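Local coordinates for (S)-2-haloacid dehalogenase IVA (Burkholderia cepacia, PDB 2NO4), which catalyses the hydrolytic dehalogenation of short-chain (S)-2-haloalkanoic acids, inverting the configuration to give (R)-2-hydroxyalkanoic acids, at residues 50-61 / 70-81. Numbering follows the deposited sequence.
Sequences WRQRQLEYSWTR and FWQLTDEALTFA. With SO4 (sulfate ion), chain K.
Ala77 packs as a knob among Trp50, Arg53, Gln54 and Tyr57, its CB 3.4 Å from Gln54 N; so small a side chain lets the helix axes approach to 8.2 Å. With chi1 at -176° the Trp50 indole swings beside its own carbonyl carbon, and one face meets Leu78, whose CB makes a CH-pi contact with the five-membered ring. The indole NE1 donates to Thr74 O at 2.9 Å, giving this carbonyl a second donor besides Leu78 N, from the opposite face. Gln54 suits the interior: its extended chain carries the amide against Phe70, while NE2, also bonded to Tyr101 OH, gives Thr74 OG1 a nearly straight bond (171°). The two helices, their directions 135° apart, belong to the helical cap of this HAD-superfamily dehalogenase; Arg51, on the same helix 43-63, binds the haloacid, and Phe70 lies near substrate-binding Tyr22 and Asn129. At the Arg61 end this tight core gives way to a rim of water, sulfate and exposed Gln72. The long arginine slides past Leu73 to a salt bridge from NH2 to Glu76 OE1 at 3.1 Å, its hydrogen bond weak; water links NE to that oxygen. NH1, also bonded to Gln66 O, and NH2 grip the sulfate, joined by Gln72 NE2.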
ATOM      1  N   TRP B  50      10.019   4.971   4.128  1.00 20.08           N
ATOM      2  CA  TRP B  50      10.121   5.657   2.841  1.00 22.18           C
ATOM      3  C   TRP B  50       9.560   4.756   1.719  1.00 23.62           C
ATOM      4  O   TRP B  50       8.695   5.162   0.936  1.00 23.67           O
ATOM      5  CB  TRP B  50      11.574   6.008   2.561  1.00 21.67           C
ATOM      6  CG  TRP B  50      11.848   6.822   1.302  1.00 21.98           C
ATOM      7  CD1 TRP B  50      10.954   7.403   0.460  1.00 21.02           C
ATOM      8  CD2 TRP B  50      13.141   7.142   0.818  1.00 20.88           C
ATOM      9  NE1 TRP B  50      11.631   8.065  -0.558  1.00 20.26           N
ATOM     10  CE2 TRP B  50      12.979   7.943  -0.327  1.00 21.62           C
ATOM     11  CE3 TRP B  50      14.441   6.849   1.276  1.00 22.70           C
ATOM     12  CZ2 TRP B  50      14.074   8.424  -1.065  1.00 20.23           C
ATOM     13  CZ3 TRP B  50      15.547   7.353   0.539  1.00 22.26           C
ATOM     14  CH2 TRP B  50      15.335   8.136  -0.606  1.00 21.07           C
ATOM     15  N   ARG B  51      10.087   3.535   1.648  1.00 23.00           N
ATOM     16  CA  ARG B  51       9.683   2.572   0.640  1.00 24.41           C
ATOM     17  C   ARG B  51       8.177   2.238   0.712  1.00 23.01           C
ATOM     18  O   ARG B  51       7.494   2.235  -0.309  1.00 20.73           O
ATOM     19  CB  ARG B  51      10.564   1.293   0.768  1.00 25.14           C
ATOM     20  CG  ARG B  51      10.087   0.088  -0.080  1.00 26.50           C
ATOM     21  CD  ARG B  51      10.231   0.363  -1.554  1.00 29.82           C
ATOM     22  NE  ARG B  51      10.099  -0.853  -2.359  1.00 32.31           N
ATOM     23  CZ  ARG B  51       9.978  -0.859  -3.685  1.00 31.31           C
ATOM     24  NH1 ARG B  51       9.956   0.279  -4.353  1.00 30.75           N
ATOM     25  NH2 ARG B  51       9.852  -2.012  -4.341  1.00 32.50           N
ATOM     26  N   GLN B  52       7.675   1.953   1.907  1.00 24.42           N
ATOM     27  CA  GLN B  52       6.279   1.593   2.114  1.00 24.12           C
ATOM     28  C   GLN B  52       5.331   2.720   1.673  1.00 22.60           C
ATOM     29  O   GLN B  52       4.310   2.452   1.014  1.00 21.85           O
ATOM     30  CB  GLN B  52       6.002   1.223   3.612  1.00 25.16           C
ATOM     31  CG  GLN B  52       4.492   0.771   3.897  1.00 28.72           C
ATOM     32  CD  GLN B  52       3.463   1.951   4.077  1.00 29.89           C
ATOM     33  OE1 GLN B  52       3.806   2.977   4.673  1.00 30.59           O
ATOM     34  NE2 GLN B  52       2.186   1.764   3.610  1.00 29.88           N
ATOM     35  N   ARG B  53       5.660   3.961   2.044  1.00 19.74           N
ATOM     36  CA  ARG B  53       4.797   5.096   1.709  1.00 20.58           C
ATOM     37  C   ARG B  53       4.868   5.426   0.209  1.00 19.65           C
ATOM     38  O   ARG B  53       3.860   5.792  -0.374  1.00 18.85           O
ATOM     39  CB  ARG B  53       5.152   6.374   2.491  1.00 20.22           C
ATOM     40  CG  ARG B  53       4.468   6.496   3.831  1.00 20.82           C
ATOM     41  CD  ARG B  53       2.943   6.198   3.759  1.00 20.53           C
ATOM     42  NE  ARG B  53       2.215   6.748   4.914  1.00 22.63           N
ATOM     43  CZ  ARG B  53       2.080   6.136   6.102  1.00 22.69           C
ATOM     44  NH1 ARG B  53       1.414   6.729   7.068  1.00 20.66           N
ATOM     45  NH2 ARG B  53       2.639   4.944   6.353  1.00 22.94           N
ATOM     46  N   GLN B  54       6.055   5.280  -0.379  1.00 19.49           N
ATOM     47  CA  GLN B  54       6.230   5.527  -1.829  1.00 22.06           C
ATOM     48  C   GLN B  54       5.249   4.646  -2.607  1.00 21.98           C
ATOM     49  O   GLN B  54       4.537   5.129  -3.502  1.00 22.19           O
ATOM     50  CB  GLN B  54       7.672   5.290  -2.255  1.00 21.03           C
ATOM     51  CG  GLN B  54       7.983   5.256  -3.779  1.00 22.25           C
ATOM     52  CD  GLN B  54       9.306   4.549  -4.055  1.00 23.57           C
ATOM     53  OE1 GLN B  54       9.464   3.368  -3.717  1.00 25.99           O
ATOM     54  NE2 GLN B  54      10.292   5.280  -4.651  1.00 21.88           N
ATOM     55  N   LEU B  55       5.209   3.368  -2.229  1.00 20.38           N
ATOM     56  CA  LEU B  55       4.355   2.381  -2.832  1.00 20.31           C
ATOM     57  C   LEU B  55       2.931   2.633  -2.457  1.00 19.83           C
ATOM     58  O   LEU B  55       2.089   2.633  -3.340  1.00 19.29           O
ATOM     59  CB  LEU B  55       4.783   0.956  -2.426  1.00 21.82           C
ATOM     60  CG  LEU B  55       6.087   0.531  -3.116  1.00 24.50           C
ATOM     61  CD1 LEU B  55       6.416  -0.879  -2.671  1.00 22.58           C
ATOM     62  CD2 LEU B  55       5.997   0.698  -4.650  1.00 23.13           C
ATOM     63  N   GLU B  56       2.638   2.854  -1.159  1.00 17.39           N
ATOM     64  CA  GLU B  56       1.277   3.253  -0.779  1.00 19.77           C
ATOM     65  C   GLU B  56       0.735   4.383  -1.677  1.00 19.60           C
ATOM     66  O   GLU B  56      -0.391   4.277  -2.176  1.00 20.41           O
ATOM     67  CB  GLU B  56       1.201   3.746   0.669  1.00 18.12           C
ATOM     68  CG  GLU B  56      -0.135   4.457   0.951  1.00 18.83           C
ATOM     69  CD  GLU B  56      -0.312   4.871   2.408  1.00 20.53           C
ATOM     70  OE1 GLU B  56       0.179   4.161   3.304  1.00 19.17           O
ATOM     71  OE2 GLU B  56      -0.949   5.913   2.670  1.00 21.18           O
ATOM     72  N   TYR B  57       1.506   5.469  -1.809  1.00 20.13           N
ATOM     73  CA  TYR B  57       1.094   6.632  -2.615  1.00 19.45           C
ATOM     74  C   TYR B  57       0.789   6.252  -4.044  1.00 20.72           C
ATOM     75  O   TYR B  57      -0.142   6.778  -4.621  1.00 21.27           O
ATOM     76  CB  TYR B  57       2.123   7.794  -2.588  1.00 19.42           C
ATOM     77  CG  TYR B  57       2.333   8.388  -1.224  1.00 20.42           C
ATOM     78  CD1 TYR B  57       1.392   8.207  -0.198  1.00 20.01           C
ATOM     79  CD2 TYR B  57       3.512   9.099  -0.934  1.00 22.18           C
ATOM     80  CE1 TYR B  57       1.634   8.774   1.121  1.00 19.65           C
ATOM     81  CE2 TYR B  57       3.758   9.682   0.349  1.00 19.72           C
ATOM     82  CZ  TYR B  57       2.835   9.513   1.348  1.00 21.81           C
ATOM     83  OH  TYR B  57       3.117  10.113   2.578  1.00 22.60           O
ATOM     84  N   SER B  58       1.577   5.343  -4.617  1.00 21.21           N
ATOM     85  CA  SER B  58       1.338   4.919  -5.978  1.00 20.24           C
ATOM     86  C   SER B  58       0.001   4.160  -6.112  1.00 20.93           C
ATOM     87  O   SER B  58      -0.717   4.375  -7.062  1.00 22.68           O
ATOM     88  CB  SER B  58       2.550   4.128  -6.534  1.00 20.91           C
ATOM     89  OG  SER B  58       2.535   2.740  -6.129  1.00 20.86           O
ATOM     90  N   TRP B  59      -0.340   3.290  -5.148  1.00 20.85           N
ATOM     91  CA  TRP B  59      -1.578   2.539  -5.203  1.00 18.42           C
ATOM     92  C   TRP B  59      -2.803   3.427  -4.908  1.00 20.58           C
ATOM     93  O   TRP B  59      -3.767   3.399  -5.659  1.00 18.49           O
ATOM     94  CB  TRP B  59      -1.525   1.333  -4.261  1.00 21.30           C
ATOM     95  CG  TRP B  59      -0.352   0.412  -4.529  1.00 20.77           C
ATOM     96  CD1 TRP B  59       0.159   0.041  -5.751  1.00 20.66           C
ATOM     97  CD2 TRP B  59       0.448  -0.249  -3.547  1.00 21.42           C
ATOM     98  NE1 TRP B  59       1.224  -0.822  -5.582  1.00 21.83           N
ATOM     99  CE2 TRP B  59       1.424  -1.015  -4.244  1.00 21.13           C
ATOM    100  CE3 TRP B  59       0.429  -0.280  -2.125  1.00 19.70           C
ATOM    101  CZ2 TRP B  59       2.394  -1.783  -3.582  1.00 21.09           C
ATOM    102  CZ3 TRP B  59       1.395  -1.045  -1.467  1.00 19.53           C
ATOM    103  CH2 TRP B  59       2.353  -1.795  -2.193  1.00 20.60           C
ATOM    104  N   THR B  60      -2.762   4.211  -3.830  1.00 19.38           N
ATOM    105  CA  THR B  60      -3.951   4.929  -3.412  1.00 21.77           C
ATOM    106  C   THR B  60      -4.279   6.086  -4.397  1.00 19.63           C
ATOM    107  O   THR B  60      -5.441   6.353  -4.641  1.00 20.54           O
ATOM    108  CB  THR B  60      -3.835   5.441  -1.980  1.00 20.29           C
ATOM    109  OG1 THR B  60      -2.722   6.323  -1.912  1.00 21.14           O
ATOM    110  CG2 THR B  60      -3.618   4.237  -0.986  1.00 17.76           C
ATOM    111  N   ARG B  61      -3.254   6.759  -4.910  1.00 21.01           N
ATOM    112  CA  ARG B  61      -3.445   7.848  -5.881  1.00 21.47           C
ATOM    113  C   ARG B  61      -4.033   7.356  -7.192  1.00 22.25           C
ATOM    114  O   ARG B  61      -4.879   8.022  -7.794  1.00 21.31           O
ATOM    115  CB  ARG B  61      -2.135   8.560  -6.148  1.00 20.42           C
ATOM    116  CG  ARG B  61      -1.787   9.608  -5.105  1.00 21.79           C
ATOM    117  CD  ARG B  61      -0.367  10.109  -5.430  1.00 20.35           C
ATOM    118  NE  ARG B  61       0.062  11.299  -4.669  1.00 24.71           N
ATOM    119  CZ  ARG B  61      -0.175  12.567  -5.017  1.00 25.00           C
ATOM    120  NH1 ARG B  61      -0.965  12.854  -6.061  1.00 23.86           N
ATOM    121  NH2 ARG B  61       0.334  13.536  -4.274  1.00 24.25           N
ATOM    122  N   PHE B  70       6.423   9.407 -10.213  1.00 24.52           N
ATOM    123  CA  PHE B  70       7.018   8.565  -9.178  1.00 25.14           C
ATOM    124  C   PHE B  70       8.054   9.314  -8.393  1.00 24.18           C
ATOM    125  O   PHE B  70       8.185   9.123  -7.176  1.00 22.84           O
ATOM    126  CB  PHE B  70       7.561   7.279  -9.769  1.00 22.53           C
ATOM    127  CG  PHE B  70       7.641   6.123  -8.789  1.00 24.36           C
ATOM    128  CD1 PHE B  70       6.498   5.662  -8.131  1.00 22.83           C
ATOM    129  CD2 PHE B  70       8.866   5.458  -8.572  1.00 23.88           C
ATOM    130  CE1 PHE B  70       6.558   4.546  -7.278  1.00 24.92           C
ATOM    131  CE2 PHE B  70       8.938   4.353  -7.713  1.00 25.63           C
ATOM    132  CZ  PHE B  70       7.746   3.897  -7.069  1.00 23.79           C
ATOM    133  N   TRP B  71       8.775  10.206  -9.077  1.00 23.24           N
ATOM    134  CA  TRP B  71       9.716  11.101  -8.380  1.00 25.18           C
ATOM    135  C   TRP B  71       9.029  11.980  -7.314  1.00 25.83           C
ATOM    136  O   TRP B  71       9.547  12.153  -6.190  1.00 24.03           O
ATOM    137  CB  TRP B  71      10.492  11.960  -9.392  1.00 26.16           C
ATOM    138  CG  TRP B  71      11.570  12.800  -8.795  1.00 27.25           C
ATOM    139  CD1 TRP B  71      11.538  14.156  -8.635  1.00 28.80           C
ATOM    140  CD2 TRP B  71      12.838  12.364  -8.284  1.00 27.19           C
ATOM    141  NE1 TRP B  71      12.707  14.596  -8.047  1.00 30.16           N
ATOM    142  CE2 TRP B  71      13.527  13.520  -7.829  1.00 29.52           C
ATOM    143  CE3 TRP B  71      13.465  11.115  -8.163  1.00 28.33           C
ATOM    144  CZ2 TRP B  71      14.824  13.464  -7.273  1.00 28.05           C
ATOM    145  CZ3 TRP B  71      14.764  11.063  -7.612  1.00 29.70           C
ATOM    146  CH2 TRP B  71      15.420  12.245  -7.176  1.00 27.08           C
ATOM    147  N   GLN B  72       7.879  12.549  -7.672  1.00 25.12           N
ATOM    148  CA  GLN B  72       7.130  13.363  -6.714  1.00 25.54           C
ATOM    149  C   GLN B  72       6.706  12.502  -5.524  1.00 23.44           C
ATOM    150  O   GLN B  72       6.814  12.920  -4.388  1.00 18.77           O
ATOM    151  CB  GLN B  72       5.907  14.026  -7.351  1.00 24.28           C
ATOM    152  CG  GLN B  72       5.145  14.983  -6.391  1.00 26.69           C
ATOM    153  CD  GLN B  72       3.964  15.668  -7.048  1.00 27.00           C
ATOM    154  OE1 GLN B  72       4.020  16.023  -8.222  1.00 29.87           O
ATOM    155  NE2 GLN B  72       2.878  15.840  -6.298  1.00 26.92           N
ATOM    156  N   LEU B  73       6.196  11.315  -5.791  1.00 21.17           N
ATOM    157  CA  LEU B  73       5.798  10.424  -4.703  1.00 22.27           C
ATOM    158  C   LEU B  73       6.966   9.985  -3.807  1.00 21.43           C
ATOM    159  O   LEU B  73       6.788   9.830  -2.586  1.00 22.15           O
ATOM    160  CB  LEU B  73       5.122   9.155  -5.253  1.00 19.55           C
ATOM    161  CG  LEU B  73       3.915   9.395  -6.170  1.00 20.64           C
ATOM    162  CD1 LEU B  73       3.144   8.098  -6.403  1.00 18.47           C
ATOM    163  CD2 LEU B  73       3.009  10.585  -5.754  1.00 22.57           C
ATOM    164  N   THR B  74       8.123   9.743  -4.427  1.00 23.55           N
ATOM    165  CA  THR B  74       9.359   9.388  -3.733  1.00 23.50           C
ATOM    166  C   THR B  74       9.749  10.522  -2.767  1.00 23.85           C
ATOM    167  O   THR B  74      10.079  10.281  -1.617  1.00 23.27           O
ATOM    168  CB  THR B  74      10.496   9.042  -4.738  1.00 22.28           C
ATOM    169  OG1 THR B  74      10.036   7.977  -5.587  1.00 24.39           O
ATOM    170  CG2 THR B  74      11.797   8.598  -4.001  1.00 22.62           C
ATOM    171  N   ASP B  75       9.686  11.756  -3.263  1.00 22.27           N
ATOM    172  CA  ASP B  75       9.957  12.971  -2.503  1.00 24.47           C
ATOM    173  C   ASP B  75       8.975  13.124  -1.315  1.00 21.20           C
ATOM    174  O   ASP B  75       9.394  13.305  -0.163  1.00 22.18           O
ATOM    175  CB  ASP B  75       9.903  14.172  -3.487  1.00 29.69           C
ATOM    176  CG  ASP B  75      10.406  15.471  -2.873  1.00 36.89           C
ATOM    177  OD1 ASP B  75       9.681  16.087  -2.076  1.00 38.12           O
ATOM    178  OD2 ASP B  75      11.541  15.871  -3.192  1.00 42.00           O
ATOM    179  N   GLU B  76       7.677  13.029  -1.593  1.00 21.80           N
ATOM    180  CA  GLU B  76       6.642  13.139  -0.569  1.00 22.44           C
ATOM    181  C   GLU B  76       6.795  12.057   0.526  1.00 21.72           C
ATOM    182  O   GLU B  76       6.657  12.345   1.703  1.00 23.20           O
ATOM    183  CB  GLU B  76       5.251  13.059  -1.204  1.00 21.25           C
ATOM    184  CG  GLU B  76       4.949  14.299  -2.068  1.00 23.67           C
ATOM    185  CD  GLU B  76       3.686  14.153  -2.912  1.00 23.97           C
ATOM    186  OE1 GLU B  76       3.159  13.022  -3.055  1.00 23.76           O
ATOM    187  OE2 GLU B  76       3.245  15.194  -3.481  1.00 25.94           O
ATOM    188  N   ALA B  77       7.074  10.828   0.097  1.00 22.53           N
ATOM    189  CA  ALA B  77       7.301   9.693   1.013  1.00 21.77           C
ATOM    190  C   ALA B  77       8.532   9.906   1.893  1.00 19.26           C
ATOM    191  O   ALA B  77       8.515   9.579   3.085  1.00 22.28           O
ATOM    192  CB  ALA B  77       7.393   8.343   0.204  1.00 18.57           C
ATOM    193  N   LEU B  78       9.602  10.469   1.320  1.00 22.47           N
ATOM    194  CA  LEU B  78      10.808  10.705   2.089  1.00 22.70           C
ATOM    195  C   LEU B  78      10.571  11.813   3.108  1.00 23.05           C
ATOM    196  O   LEU B  78      10.993  11.697   4.245  1.00 21.84           O
ATOM    197  CB  LEU B  78      11.987  11.101   1.213  1.00 23.51           C
ATOM    198  CG  LEU B  78      13.324  11.448   1.913  1.00 23.89           C
ATOM    199  CD1 LEU B  78      13.844  10.296   2.776  1.00 22.20           C
ATOM    200  CD2 LEU B  78      14.374  11.895   0.868  1.00 23.89           C
ATOM    201  N   THR B  79       9.930  12.897   2.668  1.00 23.05           N
ATOM    202  CA  THR B  79       9.605  14.031   3.538  1.00 23.72           C
ATOM    203  C   THR B  79       8.780  13.548   4.723  1.00 23.24           C
ATOM    204  O   THR B  79       9.058  13.898   5.867  1.00 21.13           O
ATOM    205  CB  THR B  79       8.861  15.102   2.712  1.00 23.96           C
ATOM    206  OG1 THR B  79       9.799  15.653   1.780  1.00 28.66           O
ATOM    207  CG2 THR B  79       8.310  16.208   3.612  1.00 27.61           C
ATOM    208  N   PHE B  80       7.761  12.737   4.431  1.00 21.86           N
ATOM    209  CA  PHE B  80       6.941  12.121   5.462  1.00 23.30           C
ATOM    210  C   PHE B  80       7.763  11.256   6.436  1.00 22.89           C
ATOM    211  O   PHE B  80       7.538  11.333   7.654  1.00 23.14           O
ATOM    212  CB  PHE B  80       5.801  11.301   4.852  1.00 21.85           C
ATOM    213  CG  PHE B  80       4.977  10.612   5.865  1.00 22.18           C
ATOM    214  CD1 PHE B  80       3.975  11.302   6.556  1.00 22.00           C
ATOM    215  CD2 PHE B  80       5.246   9.267   6.199  1.00 20.65           C
ATOM    216  CE1 PHE B  80       3.207  10.650   7.548  1.00 22.57           C
ATOM    217  CE2 PHE B  80       4.484   8.618   7.181  1.00 20.61           C
ATOM    218  CZ  PHE B  80       3.470   9.312   7.853  1.00 21.43           C
ATOM    219  N   ALA B  81       8.663  10.427   5.898  1.00 22.45           N
ATOM    220  CA  ALA B  81       9.469   9.516   6.719  1.00 22.89           C
ATOM    221  C   ALA B  81      10.454  10.301   7.599  1.00 22.41           C
ATOM    222  O   ALA B  81      10.625   9.996   8.786  1.00 19.70           O
ATOM    223  CB  ALA B  81      10.186   8.398   5.841  1.00 21.83           C
TER
HETATM  224  S   SO4 K1007      -0.651  16.642  -6.446  1.00 30.86           S
HETATM  225  O1  SO4 K1007       0.446  16.993  -7.311  1.00 31.33           O
HETATM  226  O2  SO4 K1007      -1.549  17.789  -6.251  1.00 32.78           O
HETATM  227  O3  SO4 K1007      -1.433  15.573  -7.032  1.00 30.24           O
HETATM  228  O4  SO4 K1007      -0.064  16.268  -5.126  1.00 32.76           O
HETATM  229  O   HOH W   1       1.134  11.130  -2.165  1.00 30.59           O